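Local coordinates for E3 ubiquitin-protein ligase RNF31 (Mus musculus, PDB 5Y3T) that acts as an E3 ubiquitin ligase, probably attaching ubiquitin to target proteins, and binds another protein through its UBA domain pair region, at residues A23-P27 / E28-S32; S48-S51 / Y52-M56; F142-R145 / L146-D150. All blocks are in the same frame, centred on the assembly; numbering follows the deposited sequence.

Interaction 1 (A23-P27 / E28-S32)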
loop_
_atom_site.group_PDB
_atom_site.type_symbol
_atom_site.label_atom_id
_atom_site.label_comp_id
_atom_site.label_asym_id
_atom_site.label_seq_id
_atom_site.Cartn_x
_atom_site.Cartn_y
_atom_site.Cartn_z
ATOM N N ALA B 23 0.851 25.496 -3.857
ATOM C CA ALA B 23 2.215 25.676 -3.290
ATOM C C ALA B 23 3.057 24.401 -3.207
ATOM O O ALA B 23 4.124 24.427 -2.604
ATOM C CB ALA B 23 2.132 26.316 -1.912
ATOM N N GLY B 24 2.606 23.294 -3.803
ATOM C CA GLY B 24 3.370 22.032 -3.796
ATOM C C GLY B 24 3.153 21.089 -2.625
ATOM O O GLY B 24 3.879 20.109 -2.482
ATOM N N ALA B 25 2.182 21.372 -1.769
ATOM C CA ALA B 25 1.824 20.456 -0.668
ATOM C C ALA B 25 0.649 19.556 -1.066
ATOM O O ALA B 25 -0.415 20.046 -1.495
ATOM C CB ALA B 25 1.469 21.229 0.589
ATOM N N SER B 26 0.844 18.250 -0.870
ATOM C CA SER B 26 -0.223 17.259 -1.020
ATOM C C SER B 26 -1.347 17.449 0.015
ATOM O O SER B 26 -1.137 17.994 1.122
ATOM C CB SER B 26 0.338 15.825 -0.904
ATOM O OG SER B 26 0.777 15.505 0.422
ATOM N N PRO B 27 -2.542 16.969 -0.312
ATOM C CA PRO B 27 -3.604 17.149 0.671
ATOM C C PRO B 27 -3.391 16.432 2.026
ATOM O O PRO B 27 -3.852 16.928 3.051
ATOM C CB PRO B 27 -4.836 16.631 -0.067
ATOM C CG PRO B 27 -4.522 16.877 -1.506
ATOM C CD PRO B 27 -3.066 16.539 -1.622
ATOM N N GLU B 28 -2.674 15.313 2.036
ATOM C CA GLU B 28 -2.366 14.623 3.287
ATOM C C GLU B 28 -1.304 15.372 4.156
ATOM O O GLU B 28 -1.358 15.270 5.376
ATOM C CB GLU B 28 -2.023 13.123 3.105
ATOM C CG GLU B 28 -1.317 12.701 1.826
ATOM C CD GLU B 28 -2.266 12.588 0.649
ATOM O OE1 GLU B 28 -3.111 11.686 0.619
ATOM O OE2 GLU B 28 -2.190 13.436 -0.225
ATOM N N GLU B 29 -0.382 16.114 3.534
ATOM C CA GLU B 29 0.475 17.104 4.251
ATOM C C GLU B 29 -0.289 18.238 4.911
ATOM O O GLU B 29 -0.069 18.556 6.087
ATOM C CB GLU B 29 1.524 17.710 3.324
ATOM C CG GLU B 29 2.761 16.817 3.204
ATOM C CD GLU B 29 3.685 17.094 2.017
ATOM O OE1 GLU B 29 3.358 17.807 1.035
ATOM O OE2 GLU B 29 4.779 16.514 2.060
ATOM N N VAL B 30 -1.192 18.846 4.164
ATOM C CA VAL B 30 -1.957 19.949 4.705
ATOM C C VAL B 30 -2.782 19.419 5.862
ATOM O O VAL B 30 -2.718 19.970 6.932
ATOM C CB VAL B 30 -2.854 20.639 3.644
ATOM C CG1 VAL B 30 -3.843 21.629 4.271
ATOM C CG2 VAL B 30 -1.984 21.379 2.661
ATOM N N PHE B 31 -3.521 18.332 5.651
ATOM C CA PHE B 31 -4.419 17.841 6.686
ATOM C C PHE B 31 -3.667 17.317 7.939
ATOM O O PHE B 31 -4.117 17.529 9.054
ATOM C CB PHE B 31 -5.322 16.765 6.111
ATOM C CG PHE B 31 -6.345 16.265 7.072
ATOM C CD1 PHE B 31 -7.436 17.079 7.436
ATOM C CD2 PHE B 31 -6.253 14.971 7.600
ATOM C CE1 PHE B 31 -8.415 16.621 8.313
ATOM C CE2 PHE B 31 -7.237 14.501 8.482
ATOM C CZ PHE B 31 -8.324 15.326 8.835
ATOM N N SER B 32 -2.544 16.636 7.720
ATOM C CA SER B 32 -1.690 16.129 8.789
ATOM C C SER B 32 -1.182 17.247 9.678
ATOM O O SER B 32 -1.171 17.105 10.921
ATOM C CB SER B 32 -0.499 15.353 8.218
ATOM O OG SER B 32 -0.951 14.159 7.573
#
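Ser-26 and Glu-29 hold each other by two reciprocal polar contacts where helix 27-37 begins. Ser-26 N donates to Glu-29 OE1 at 3.2 Å. The N-H comes to the anti side of that oxygen, 28° out of the carboxylate plane. The return bond, from Glu-29 N to Ser-26 OG, is weak at 3.4 Å, though its N-H...O angle is 160°. With chi1 at 69°, Ser-26 OG is wedged between its own N and carbonyl carbon, and this turns the hydroxyl toward the first helical turn. The Glu-29 chain is extended beyond CG and carries its carboxylate back to the N-terminal end of the helix.

This is a capping box, with Ser-26 as the N-cap. Just ahead of it, Gly-24 has a positive phi and is the C-prime residue of the Schellman motif that ends helix 2-22. Two caps therefore share one short loop.

The backbone continues the helix. Val-30 N donates to Ser-26 O at 3.2 Å, and Phe-31 N to Pro-27 O at 3.0 Å.

The apolar contact is between Ala-25 CB and Val-30 CG2, at 4.0 Å. Pro-27 and Val-30 also pack on Ile-17 of helix 2-22.

Glu-28, bent at chi2, points the same way as the proline ring beside it, with its OE2 3.5 Å from Pro-27 CD. Its OE1 reaches outside these segments, to a salt bridge with a basic side chain on the chain of another protein. Glu-29 OE2 pairs with Arg-77, while OE1 serves the cap.

Interaction 2 (S48-S51 / Y52-M56)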
loop_
_atom_site.group_PDB
_atom_site.type_symbol
_atom_site.label_atom_id
_atom_site.label_comp_id
_atom_site.label_asym_id
_atom_site.label_seq_id
_atom_site.Cartn_x
_atom_site.Cartn_y
_atom_site.Cartn_z
ATOM N N SER B 48 8.500 25.092 8.336
ATOM C CA SER B 48 9.285 25.362 9.540
ATOM C C SER B 48 9.313 24.218 10.596
ATOM O O SER B 48 10.332 24.036 11.259
ATOM C CB SER B 48 8.816 26.697 10.153
ATOM O OG SER B 48 7.930 26.506 11.227
ATOM N N GLU B 49 8.219 23.458 10.738
ATOM C CA GLU B 49 8.079 22.470 11.823
ATOM C C GLU B 49 8.178 21.001 11.456
ATOM O O GLU B 49 8.519 20.198 12.335
ATOM C CB GLU B 49 6.748 22.692 12.550
ATOM C CG GLU B 49 6.615 24.053 13.203
ATOM C CD GLU B 49 7.865 24.397 14.014
ATOM O OE1 GLU B 49 8.174 23.670 15.008
ATOM O OE2 GLU B 49 8.560 25.350 13.595
ATOM N N LEU B 50 7.886 20.637 10.197
ATOM C CA LEU B 50 7.722 19.232 9.809
ATOM C C LEU B 50 8.939 18.362 10.134
ATOM O O LEU B 50 8.813 17.301 10.783
ATOM C CB LEU B 50 7.390 19.086 8.324
ATOM C CG LEU B 50 7.087 17.658 7.815
ATOM C CD1 LEU B 50 5.994 16.964 8.630
ATOM C CD2 LEU B 50 6.750 17.704 6.321
ATOM N N SER B 51 10.108 18.828 9.703
ATOM C CA SER B 51 11.349 18.085 9.877
ATOM C C SER B 51 11.652 17.748 11.333
ATOM O O SER B 51 12.335 16.764 11.580
ATOM C CB SER B 51 12.531 18.840 9.264
ATOM O OG SER B 51 12.933 19.871 10.147
ATOM N N TYR B 52 11.177 18.550 12.291
ATOM C CA TYR B 52 11.416 18.247 13.715
ATOM C C TYR B 52 10.514 17.107 14.132
ATOM O O TYR B 52 10.933 16.242 14.899
ATOM C CB TYR B 52 11.170 19.450 14.655
ATOM C CG TYR B 52 12.137 20.633 14.552
ATOM C CD1 TYR B 52 13.452 20.481 14.072
ATOM C CD2 TYR B 52 11.743 21.913 14.991
ATOM C CE1 TYR B 52 14.316 21.566 13.999
ATOM C CE2 TYR B 52 12.607 22.996 14.931
ATOM C CZ TYR B 52 13.885 22.811 14.433
ATOM O OH TYR B 52 14.746 23.864 14.361
ATOM N N VAL B 53 9.269 17.124 13.648
ATOM C CA VAL B 53 8.333 16.021 13.889
ATOM C C VAL B 53 8.816 14.723 13.247
ATOM O O VAL B 53 8.845 13.717 13.923
ATOM C CB VAL B 53 6.909 16.329 13.411
ATOM C CG1 VAL B 53 6.002 15.131 13.664
ATOM C CG2 VAL B 53 6.382 17.593 14.102
ATOM N N LEU B 54 9.270 14.753 11.990
ATOM C CA LEU B 54 9.753 13.515 11.312
ATOM C C LEU B 54 10.991 12.962 11.971
ATOM O O LEU B 54 11.133 11.739 12.126
ATOM C CB LEU B 54 9.934 13.722 9.793
ATOM C CG LEU B 54 8.626 14.184 9.085
ATOM C CD1 LEU B 54 8.746 14.492 7.597
ATOM C CD2 LEU B 54 7.524 13.163 9.298
ATOM N N GLU B 55 11.857 13.869 12.434
ATOM C CA GLU B 55 13.033 13.505 13.216
ATOM C C GLU B 55 12.614 12.703 14.464
ATOM O O GLU B 55 13.238 11.687 14.786
ATOM C CB GLU B 55 13.824 14.788 13.524
ATOM C CG GLU B 55 15.133 14.717 14.318
ATOM C CD GLU B 55 15.778 16.118 14.457
ATOM O OE1 GLU B 55 15.908 16.663 15.594
ATOM O OE2 GLU B 55 16.124 16.700 13.403
ATOM N N MET B 56 11.530 13.128 15.120
ATOM C CA MET B 56 11.025 12.490 16.343
ATOM C C MET B 56 10.420 11.135 16.034
ATOM O O MET B 56 10.631 10.165 16.775
ATOM C CB MET B 56 9.977 13.406 17.035
ATOM C CG MET B 56 9.205 12.820 18.247
ATOM S SD MET B 56 8.278 14.043 19.238
ATOM C CE MET B 56 7.345 14.845 17.925
#
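Leu-54 N donates to Leu-50 O at 2.9 Å and Glu-55 N to Ser-51 O at 3.1 Å, the i to i+4 bonding of an alpha helix. The first bond runs nearly straight out from its carbonyl, with a C=O...N angle of 164°. One residue earlier, at Glu-49 O, the pattern is less regular. This oxygen takes the N-H of Tyr-52 at 3.1 Å, an i to i+3 bond from above the carbonyl plane. It also takes a weak bond from Val-53 N at 3.4 Å.

Leu-50 and Leu-54 carry the apolar side of the contact. Their side chains cross at a slant, and Leu-50 CG touches Leu-54 CD1 at 3.6 Å. Leu-50 holds CG anti to its backbone N (chi1 -175°). Leu-54 instead holds its CG anti to the carbonyl carbon, and its CD1 reaches back over the Leu-50 branch point.

The polar side centres on Tyr-52. Glu-49 OE1 approaches ring atom CD2 at 4.0 Å, with carboxylate and ring planes 76° apart. Ser-51 OG lies near CD1, the other ring carbon next to CG. The other glutamate oxygen, Glu-49 OE2, accepts from Ser-48 OG at 2.7 Å on its anti lone pair. That bond helps to fix the rotation of a carboxylate whose chain is bent at chi2.

Helix 42-64, in the all-alpha UBA region, is thus two-sided. Tyr-52, Ser-51 and Glu-55 are exposed. Leu-50, Val-53 and Leu-54 pack on Trp-80 of helix 73-82, and Leu-54 also touches Arg-77. Val-53 and Met-56 meet Tyr-36 of helix 27-37.

Interaction 3 (F142-R145 / L146-D150). With GOL (glycerol), chain D.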
loop_
_atom_site.group_PDB
_atom_site.type_symbol
_atom_site.label_atom_id
_atom_site.label_comp_id
_atom_site.label_asym_id
_atom_site.label_seq_id
_atom_site.Cartn_x
_atom_site.Cartn_y
_atom_site.Cartn_z
ATOM N N PHE B 142 27.980 -13.071 -13.633
ATOM C CA PHE B 142 27.301 -13.270 -14.922
ATOM C C PHE B 142 27.658 -12.140 -15.844
ATOM O O PHE B 142 27.958 -12.344 -17.024
ATOM C CB PHE B 142 25.796 -13.402 -14.734
ATOM C CG PHE B 142 25.401 -14.711 -14.083
ATOM C CD1 PHE B 142 25.503 -14.887 -12.717
ATOM C CD2 PHE B 142 24.937 -15.792 -14.872
ATOM C CE1 PHE B 142 25.146 -16.097 -12.117
ATOM C CE2 PHE B 142 24.595 -17.004 -14.269
ATOM C CZ PHE B 142 24.685 -17.149 -12.889
ATOM N N HIS B 143 27.730 -10.933 -15.297
ATOM C CA HIS B 143 28.196 -9.824 -16.130
ATOM C C HIS B 143 29.637 -10.008 -16.579
ATOM O O HIS B 143 29.964 -9.742 -17.750
ATOM C CB HIS B 143 28.009 -8.466 -15.468
ATOM C CG HIS B 143 28.149 -7.328 -16.418
ATOM N ND1 HIS B 143 29.359 -6.712 -16.667
ATOM C CD2 HIS B 143 27.239 -6.704 -17.199
ATOM C CE1 HIS B 143 29.180 -5.755 -17.560
ATOM N NE2 HIS B 143 27.904 -5.732 -17.897
ATOM N N GLN B 144 30.488 -10.500 -15.680
ATOM C CA GLN B 144 31.916 -10.531 -15.982
ATOM C C GLN B 144 32.271 -11.638 -16.997
ATOM O O GLN B 144 33.233 -11.484 -17.687
ATOM C CB GLN B 144 32.794 -10.463 -14.700
ATOM C CG GLN B 144 33.633 -11.661 -14.275
ATOM C CD GLN B 144 34.751 -12.013 -15.224
ATOM O OE1 GLN B 144 35.483 -11.161 -15.708
ATOM N NE2 GLN B 144 34.848 -13.287 -15.538
ATOM N N ARG B 145 31.458 -12.686 -17.128
ATOM C CA ARG B 145 31.707 -13.821 -18.062
ATOM C C ARG B 145 31.285 -13.590 -19.546
ATOM O O ARG B 145 31.610 -14.360 -20.416
ATOM C CB ARG B 145 30.960 -15.093 -17.571
ATOM C CG ARG B 145 31.681 -15.915 -16.533
ATOM C CD ARG B 145 30.920 -17.196 -16.264
ATOM N NE ARG B 145 29.592 -17.009 -15.675
ATOM C CZ ARG B 145 29.320 -16.927 -14.358
ATOM N NH1 ARG B 145 30.272 -16.959 -13.435
ATOM N NH2 ARG B 145 28.067 -16.782 -13.955
ATOM N N LEU B 146 30.560 -12.534 -19.834
ATOM C CA LEU B 146 29.872 -12.423 -21.110
ATOM C C LEU B 146 30.735 -12.564 -22.358
ATOM O O LEU B 146 30.212 -12.894 -23.399
ATOM C CB LEU B 146 29.115 -11.091 -21.168
ATOM C CG LEU B 146 27.921 -11.012 -20.247
ATOM C CD1 LEU B 146 27.382 -9.609 -20.334
ATOM C CD2 LEU B 146 26.837 -12.045 -20.586
ATOM N N TRP B 147 32.017 -12.261 -22.257
ATOM C CA TRP B 147 32.914 -12.201 -23.401
ATOM C C TRP B 147 33.947 -13.304 -23.297
ATOM O O TRP B 147 34.976 -13.205 -23.932
ATOM C CB TRP B 147 33.641 -10.840 -23.420
ATOM C CG TRP B 147 32.743 -9.679 -23.724
ATOM C CD1 TRP B 147 31.791 -9.116 -22.896
ATOM C CD2 TRP B 147 32.668 -8.939 -24.976
ATOM N NE1 TRP B 147 31.115 -8.084 -23.568
ATOM C CE2 TRP B 147 31.649 -7.952 -24.829
ATOM C CE3 TRP B 147 33.367 -9.013 -26.185
ATOM C CZ2 TRP B 147 31.325 -7.056 -25.837
ATOM C CZ3 TRP B 147 33.044 -8.114 -27.185
ATOM C CH2 TRP B 147 32.023 -7.152 -27.010
ATOM N N ASP B 148 33.709 -14.328 -22.472
ATOM C CA ASP B 148 34.681 -15.435 -22.302
ATOM C C ASP B 148 34.722 -16.314 -23.568
ATOM O O ASP B 148 33.680 -16.487 -24.246
ATOM C CB ASP B 148 34.316 -16.345 -21.102
ATOM C CG ASP B 148 34.740 -15.784 -19.747
ATOM O OD1 ASP B 148 35.267 -14.656 -19.656
ATOM O OD2 ASP B 148 34.501 -16.481 -18.739
ATOM N N ARG B 149 35.910 -16.875 -23.843
ATOM C CA ARG B 149 36.143 -17.843 -24.939
ATOM C C ARG B 149 35.175 -18.987 -24.841
ATOM O O ARG B 149 34.902 -19.461 -23.745
ATOM C CB ARG B 149 37.549 -18.460 -24.852
ATOM C CG ARG B 149 38.685 -17.555 -25.295
ATOM C CD ARG B 149 40.050 -18.110 -24.891
ATOM N NE ARG B 149 41.112 -17.115 -25.093
ATOM C CZ ARG B 149 42.395 -17.253 -24.738
ATOM N NH1 ARG B 149 42.834 -18.361 -24.147
ATOM N NH2 ARG B 149 43.257 -16.268 -24.981
ATOM N N ASP B 150 34.641 -19.410 -25.980
ATOM C CA ASP B 150 33.984 -20.714 -26.119
ATOM C C ASP B 150 32.652 -20.848 -25.381
ATOM O O ASP B 150 32.453 -21.791 -24.624
ATOM C CB ASP B 150 34.971 -21.873 -25.750
ATOM C CG ASP B 150 35.933 -22.247 -26.913
ATOM O OD1 ASP B 150 36.506 -21.354 -27.595
ATOM O OD2 ASP B 150 36.107 -23.463 -27.148
HETATM C C1 GOL D . 35.217 -9.201 -19.107
HETATM O O1 GOL D . 36.290 -9.724 -19.927
HETATM C C2 GOL D . 33.877 -9.028 -19.848
HETATM O O2 GOL D . 33.261 -10.303 -20.070
HETATM C C3 GOL D . 32.922 -8.108 -19.074
HETATM O O3 GOL D . 31.551 -8.177 -19.526
#
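Arg-145 and Asp-148 are the first and last residues of a type I beta turn that leads the chain out of helix 127-145. The turn is closed by Asp-148 N donating to Arg-145 O at 2.9 Å, from above the carbonyl plane. The two side chains run across each other, with guanidinium and carboxylate planes 70° apart. Asp-148 OD2 touches the aliphatic part of the arginine, 3.6 Å from CG. It stays 5.8 Å from Arg-145 NE, too far for a salt bridge.

The arginine, bent at chi3, leads its charged end away. NE forms a salt bridge with an acidic side chain on the chain of another protein, and NH2 lies 3.2 Å above the Phe-142 ring plane, over the ring centre. An alanine in place of Asp-148 would remove the carboxylate, and the arginine methylenes would probably be left without that packing partner and the guanidinium without a nearby opposite charge.

Leu-146 folds back over the helix end, its CG 3.5 Å from Phe-142 O. Its backbone hydrogen-bonds to the chain of another protein.

A glycerol, probably from the crystallisation liquor, occupies the bend between His-143 and Trp-147. Its O3 donates to His-143 O at 2.8 Å and its O2 to Gln-144 O at 2.7 Å. The same O2 lies at the edge of the indole, near its plane, and accepts from Trp-147 N at 3.2 Å.

Overall arrangement
Along the chain the three contacts come in series. Interaction 1 spans the loop after helix 2-22 and the start of helix 27-37; interaction 2 lies within the next helix, 42-64. Their centres are about 15 Å apart, and they do not touch. Arg-77 and Trp-80 of helix 73-82 meet residues of both. Interaction 3 is at the C-terminal end of helix 127-145 and in the loop that follows. Its centre is about 51 Å from interaction 1 and about 50 Å from interaction 2, on the other side of the chain's centre. Interactions 1 and 3 each meet a chain of another protein; interaction 2 meets none. Protein contacts thus lie far apart on this UBA region.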